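Local coordinates for cell cycle serine/threonine-protein kinase CDC5/MSD2 (Saccharomyces cerevisiae, PDB 6MF4) that phosphorylates serine and threonine residues of proteins, is required for the cell cycle and acts in mitotic exit, and is seen here as its polo-box domain, at residues L59-S64 / F199-T204; D225-A230 / Y264-F269. All coordinates share one frame; numbering follows the deposited sequence.

Interaction 1 (L59-S64 / F199-T204)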
loop_
_atom_site.group_PDB
_atom_site.type_symbol
_atom_site.label_atom_id
_atom_site.label_comp_id
_atom_site.label_asym_id
_atom_site.label_seq_id
_atom_site.Cartn_x
_atom_site.Cartn_y
_atom_site.Cartn_z
ATOM N N LEU A 59 -12.543 8.276 2.847
ATOM C CA LEU A 59 -12.781 7.137 3.723
ATOM C C LEU A 59 -13.673 6.088 3.051
ATOM O O LEU A 59 -13.458 4.882 3.229
ATOM C CB LEU A 59 -13.419 7.584 5.041
ATOM C CG LEU A 59 -12.586 8.349 6.059
ATOM C CD1 LEU A 59 -13.468 8.797 7.205
ATOM C CD2 LEU A 59 -11.465 7.461 6.560
ATOM N N ARG A 60 -14.675 6.537 2.294
ATOM C CA ARG A 60 -15.542 5.617 1.556
ATOM C C ARG A 60 -14.743 4.789 0.556
ATOM O O ARG A 60 -14.919 3.572 0.454
ATOM C CB ARG A 60 -16.651 6.373 0.813
ATOM C CG ARG A 60 -17.815 6.801 1.676
ATOM C CD ARG A 60 -19.077 6.993 0.839
ATOM N NE ARG A 60 -18.936 8.056 -0.152
ATOM C CZ ARG A 60 -19.048 9.351 0.124
ATOM N NH1 ARG A 60 -18.913 10.251 -0.840
ATOM N NH2 ARG A 60 -19.294 9.751 1.366
ATOM N N ILE A 61 -13.873 5.463 -0.187
ATOM C CA ILE A 61 -13.049 4.814 -1.198
ATOM C C ILE A 61 -12.114 3.789 -0.563
ATOM O O ILE A 61 -11.984 2.668 -1.056
ATOM C CB ILE A 61 -12.230 5.857 -1.986
ATOM C CG1 ILE A 61 -13.180 6.741 -2.796
ATOM C CG2 ILE A 61 -11.221 5.179 -2.911
ATOM C CD1 ILE A 61 -12.527 7.982 -3.369
ATOM N N LEU A 62 -11.469 4.180 0.531
ATOM C CA LEU A 62 -10.602 3.272 1.273
ATOM C C LEU A 62 -11.357 2.034 1.753
ATOM O O LEU A 62 -10.887 0.902 1.594
ATOM C CB LEU A 62 -9.984 3.998 2.469
ATOM C CG LEU A 62 -8.863 4.978 2.126
ATOM C CD1 LEU A 62 -8.590 5.906 3.286
ATOM C CD2 LEU A 62 -7.598 4.221 1.764
ATOM N N ALA A 63 -12.530 2.251 2.338
ATOM C CA ALA A 63 -13.321 1.157 2.885
ATOM C C ALA A 63 -13.767 0.212 1.775
ATOM O O ALA A 63 -13.862 -0.999 1.974
ATOM C CB ALA A 63 -14.523 1.696 3.641
ATOM N N SER A 64 -14.032 0.772 0.601
ATOM C CA SER A 64 -14.457 -0.023 -0.540
ATOM C C SER A 64 -13.361 -0.984 -1.003
ATOM O O SER A 64 -13.645 -2.130 -1.341
ATOM C CB SER A 64 -14.875 0.887 -1.695
ATOM O OG SER A 64 -15.318 0.120 -2.797
ATOM N N PHE A 199 0.661 6.100 -4.602
ATOM C CA PHE A 199 1.022 6.712 -3.327
ATOM C C PHE A 199 0.311 5.999 -2.183
ATOM O O PHE A 199 -0.608 5.199 -2.400
ATOM C CB PHE A 199 0.696 8.214 -3.316
ATOM C CG PHE A 199 -0.770 8.530 -3.204
ATOM C CD1 PHE A 199 -1.612 8.380 -4.291
ATOM C CD2 PHE A 199 -1.298 9.010 -2.015
ATOM C CE1 PHE A 199 -2.961 8.683 -4.190
ATOM C CE2 PHE A 199 -2.643 9.316 -1.909
ATOM C CZ PHE A 199 -3.475 9.148 -2.997
ATOM N N LEU A 200 0.754 6.290 -0.968
ATOM C CA LEU A 200 0.196 5.681 0.231
ATOM C C LEU A 200 -1.017 6.465 0.714
ATOM O O LEU A 200 -0.901 7.635 1.062
ATOM C CB LEU A 200 1.255 5.622 1.330
ATOM C CG LEU A 200 0.831 5.044 2.678
ATOM C CD1 LEU A 200 0.504 3.575 2.522
ATOM C CD2 LEU A 200 1.934 5.257 3.705
ATOM N N ARG A 201 -2.178 5.824 0.731
ATOM C CA ARG A 201 -3.402 6.488 1.167
ATOM C C ARG A 201 -3.573 6.431 2.678
ATOM O O ARG A 201 -3.996 7.403 3.302
ATOM C CB ARG A 201 -4.622 5.856 0.515
ATOM C CG ARG A 201 -4.743 6.072 -0.974
ATOM C CD ARG A 201 -5.829 5.152 -1.513
ATOM N NE ARG A 201 -6.404 5.650 -2.748
ATOM C CZ ARG A 201 -7.305 4.996 -3.469
ATOM N NH1 ARG A 201 -7.736 3.799 -3.091
ATOM N NH2 ARG A 201 -7.766 5.542 -4.584
ATOM N N ARG A 202 -3.274 5.275 3.258
ATOM C CA ARG A 202 -3.452 5.083 4.689
ATOM C C ARG A 202 -2.493 4.023 5.196
ATOM O O ARG A 202 -2.247 3.022 4.521
ATOM C CB ARG A 202 -4.900 4.691 5.007
ATOM C CG ARG A 202 -5.191 4.511 6.498
ATOM C CD ARG A 202 -6.686 4.497 6.793
ATOM N NE ARG A 202 -7.374 3.381 6.153
ATOM C CZ ARG A 202 -8.695 3.262 6.071
ATOM N NH1 ARG A 202 -9.485 4.202 6.577
ATOM N NH2 ARG A 202 -9.229 2.210 5.462
ATOM N N TYR A 203 -1.926 4.271 6.371
ATOM C CA TYR A 203 -1.163 3.254 7.079
ATOM C C TYR A 203 -1.771 3.058 8.456
ATOM O O TYR A 203 -2.366 3.979 9.015
ATOM C CB TYR A 203 0.308 3.637 7.200
ATOM C CG TYR A 203 0.556 4.801 8.129
ATOM C CD1 TYR A 203 0.723 4.604 9.495
ATOM C CD2 TYR A 203 0.621 6.096 7.642
ATOM C CE1 TYR A 203 0.944 5.664 10.347
ATOM C CE2 TYR A 203 0.848 7.165 8.486
ATOM C CZ TYR A 203 1.007 6.941 9.838
ATOM O OH TYR A 203 1.229 8.003 10.686
ATOM N N THR A 204 -1.629 1.852 8.989
ATOM C CA THR A 204 -2.066 1.558 10.345
ATOM C C THR A 204 -1.043 0.668 11.015
ATOM O O THR A 204 -0.654 -0.365 10.470
ATOM C CB THR A 204 -3.434 0.867 10.380
ATOM O OG1 THR A 204 -4.373 1.619 9.603
ATOM C CG2 THR A 204 -3.933 0.747 11.824
HETATM O O HOH W 1 -12.335 3.861 5.453
#
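Leu-62 carries most of the apolar contact between the helix and the strand, with a different part of its side chain against each of two arginines. Its CD2 meets the aliphatic part of Arg-201, 3.6 Å from Arg-201 CB, the two side chains sliding past each other in opposite directions. The other branch, CD1, lies 3.7 Å above the plane of the Arg-202 guanidinium, offset toward its rim, and Leu-62 CB comes over a face to 3.6 Å from Arg-202 NH2. On the Arg-201 side, Ile-61 CG2 sits over a guanidinium face, 3.8 Å from Arg-201 NH1. Two consecutive arginines can reach the same helix because Arg-201 and Arg-202 form a classic beta bulge opposite Glu-213, at the start of the strand in polo box 2. The polar link runs through a water, which donates to Leu-59 O at 2.7 Å and accepts from Arg-202 NH1 at 3.1 Å. A bend at chi3 (63°) places Arg-202 NE, whose salt bridge with Glu-213 anchors the guanidinium beside the helix. An alanine in place of Arg-202 would probably leave Glu-213 without this charged mate and open a gap beside Leu-62.

Interaction 2 (D225-A230 / Y264-F269)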
loop_
_atom_site.group_PDB
_atom_site.type_symbol
_atom_site.label_atom_id
_atom_site.label_comp_id
_atom_site.label_asym_id
_atom_site.label_seq_id
_atom_site.Cartn_x
_atom_site.Cartn_y
_atom_site.Cartn_z
ATOM N N ASP A 225 8.229 -10.442 12.154
ATOM C CA ASP A 225 9.286 -11.389 11.791
ATOM C C ASP A 225 9.972 -11.010 10.476
ATOM O O ASP A 225 10.761 -11.781 9.927
ATOM C CB ASP A 225 8.713 -12.808 11.697
ATOM C CG ASP A 225 7.629 -12.937 10.637
ATOM O OD1 ASP A 225 7.265 -11.912 10.026
ATOM O OD2 ASP A 225 7.131 -14.066 10.423
ATOM N N HIS A 226 9.661 -9.816 9.983
ATOM C CA HIS A 226 10.249 -9.277 8.757
ATOM C C HIS A 226 9.832 -10.057 7.515
ATOM O O HIS A 226 10.370 -9.835 6.428
ATOM C CB HIS A 226 11.775 -9.240 8.854
ATOM C CG HIS A 226 12.397 -8.164 8.016
ATOM N ND1 HIS A 226 12.074 -6.831 8.162
ATOM C CD2 HIS A 226 13.311 -8.223 7.019
ATOM C CE1 HIS A 226 12.768 -6.117 7.294
ATOM N NE2 HIS A 226 13.522 -6.938 6.588
ATOM N N HIS A 227 8.883 -10.975 7.673
ATOM C CA HIS A 227 8.190 -11.519 6.522
ATOM C C HIS A 227 7.143 -10.482 6.142
ATOM O O HIS A 227 6.472 -9.930 7.015
ATOM C CB HIS A 227 7.547 -12.878 6.824
ATOM C CG HIS A 227 8.522 -13.937 7.246
ATOM N ND1 HIS A 227 9.448 -14.480 6.382
ATOM C CD2 HIS A 227 8.701 -14.564 8.434
ATOM C CE1 HIS A 227 10.162 -15.393 7.022
ATOM N NE2 HIS A 227 9.728 -15.461 8.267
ATOM N N LYS A 228 7.035 -10.190 4.851
ATOM C CA LYS A 228 6.032 -9.254 4.367
ATOM C C LYS A 228 5.172 -9.920 3.323
ATOM O O LYS A 228 5.630 -10.781 2.568
ATOM C CB LYS A 228 6.668 -8.001 3.769
ATOM C CG LYS A 228 7.819 -7.433 4.548
ATOM C CD LYS A 228 8.386 -6.224 3.816
ATOM C CE LYS A 228 9.747 -5.832 4.345
ATOM N NZ LYS A 228 9.861 -6.072 5.799
ATOM N N MET A 229 3.916 -9.504 3.282
ATOM C CA MET A 229 2.983 -10.002 2.294
ATOM C C MET A 229 2.206 -8.844 1.707
ATOM O O MET A 229 1.802 -7.926 2.429
ATOM C CB MET A 229 2.041 -11.026 2.918
ATOM C CG MET A 229 2.721 -12.348 3.241
ATOM S SD MET A 229 1.695 -13.444 4.237
ATOM C CE MET A 229 0.154 -13.410 3.323
ATOM N N ALA A 230 2.026 -8.883 0.393
ATOM C CA ALA A 230 1.206 -7.901 -0.297
ATOM C C ALA A 230 0.056 -8.606 -1.005
ATOM O O ALA A 230 0.259 -9.608 -1.686
ATOM C CB ALA A 230 2.035 -7.104 -1.283
ATOM N N TYR A 264 9.223 -21.191 1.891
ATOM C CA TYR A 264 9.287 -20.520 3.188
ATOM C C TYR A 264 8.306 -21.109 4.197
ATOM O O TYR A 264 7.351 -20.449 4.607
ATOM C CB TYR A 264 9.029 -19.025 3.006
ATOM C CG TYR A 264 10.075 -18.368 2.141
ATOM C CD1 TYR A 264 11.261 -17.903 2.689
ATOM C CD2 TYR A 264 9.891 -18.236 0.771
ATOM C CE1 TYR A 264 12.227 -17.312 1.904
ATOM C CE2 TYR A 264 10.852 -17.645 -0.024
ATOM C CZ TYR A 264 12.020 -17.188 0.548
ATOM O OH TYR A 264 12.983 -16.597 -0.237
ATOM N N PRO A 265 8.553 -22.358 4.611
ATOM C CA PRO A 265 7.683 -23.053 5.567
ATOM C C PRO A 265 7.618 -22.373 6.936
ATOM O O PRO A 265 6.711 -22.677 7.709
ATOM C CB PRO A 265 8.312 -24.448 5.678
ATOM C CG PRO A 265 9.665 -24.340 5.084
ATOM C CD PRO A 265 9.651 -23.209 4.123
ATOM N N GLU A 266 8.556 -21.473 7.225
ATOM C CA GLU A 266 8.583 -20.787 8.514
ATOM C C GLU A 266 7.736 -19.522 8.528
ATOM O O GLU A 266 7.655 -18.840 9.549
ATOM C CB GLU A 266 10.022 -20.423 8.906
ATOM C CG GLU A 266 10.670 -19.292 8.095
ATOM C CD GLU A 266 11.292 -19.763 6.795
ATOM O OE1 GLU A 266 10.914 -20.847 6.302
ATOM O OE2 GLU A 266 12.166 -19.043 6.268
ATOM N N SER A 267 7.113 -19.195 7.401
ATOM C CA SER A 267 6.450 -17.904 7.277
ATOM C C SER A 267 5.071 -17.896 7.930
ATOM O O SER A 267 4.476 -16.834 8.077
ATOM C CB SER A 267 6.337 -17.501 5.804
ATOM O OG SER A 267 5.679 -18.502 5.043
ATOM N N ASN A 268 4.569 -19.062 8.332
ATOM C CA ASN A 268 3.326 -19.126 9.100
ATOM C C ASN A 268 2.160 -18.458 8.355
ATOM O O ASN A 268 1.441 -17.620 8.902
ATOM C CB ASN A 268 3.541 -18.476 10.472
ATOM C CG ASN A 268 4.421 -19.307 11.380
ATOM O OD1 ASN A 268 4.542 -20.519 11.202
ATOM N ND2 ASN A 268 5.055 -18.658 12.351
ATOM N N PHE A 269 1.982 -18.851 7.100
ATOM C CA PHE A 269 1.057 -18.173 6.203
ATOM C C PHE A 269 -0.379 -18.099 6.730
ATOM O O PHE A 269 -1.025 -17.055 6.625
ATOM C CB PHE A 269 1.070 -18.862 4.836
ATOM C CG PHE A 269 -0.051 -18.436 3.933
ATOM C CD1 PHE A 269 -0.020 -17.206 3.295
ATOM C CD2 PHE A 269 -1.135 -19.270 3.719
ATOM C CE1 PHE A 269 -1.056 -16.814 2.464
ATOM C CE2 PHE A 269 -2.170 -18.884 2.893
ATOM C CZ PHE A 269 -2.131 -17.656 2.263
#
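His-227 and Met-229 both point toward 264-269, and each sets CG anti to the carbonyl carbon, beside the backbone N (chi1 -60° and -72°). Phe-269, not itself pointing at the strand, sets CG anti to its backbone N (168°), and its ring comes nearer to Met-229. The imidazole of His-227 receives Ser-267 CA over one face in a CH-pi contact, 4.2 Å from the ring centroid and displaced toward the rim. Glu-266 adds its CG, 3.9 Å from His-227 NE2; the two side chains cross at about a right angle. Outside the pair, His-227 ND1 is hydrogen-bonded to Tyr-240 OH, which helps fix the rotation of the imidazole. Further along, Met-229 CE reaches Phe-269 CE1 at 3.7 Å, the methyl approaching the ring obliquely, and the sulfur adds a Met-aromatic contact. Helix 252-258 packs against Phe-269 as well.

Each backbone is braced locally. Asp-225 OD1 accepts from His-227 N at 3.0 Å, the donor standing above the carboxylate plane, while OD2 of the same aspartate forms a salt bridge with Lys-272. Tyr-264 O takes two bonds, from Ser-267 N and, at 2.6 Å, from Ser-267 OG. The contact thus joins an Asx turn leading into strand 228-232 to the turn that runs into helix 269-283 at Phe-269; an antiparallel sheet with a C-terminal helix packed across it is the polo-box fold.

Overall arrangement
After the short strand 49-50, helix 56-82 supplies 59-64, whose partner comes only at strand 200-205. Interaction 1 therefore closes a long loop that includes the whole six-stranded polo-box 1 sheet and helix 165-178, and it ties helix 56-82 to polo box 2. Interaction 2 opens only afterwards and closes a much shorter loop, from 225-230 through strands 237-241 and 247-251 and helix 252-258 to 264-269. The two loops follow in series, neither nesting nor crossing. Both contacts reach the same antiparallel sheet of polo box 2, at strands 200-205 and 228-232, with their centres 24 Å apart; they do not touch.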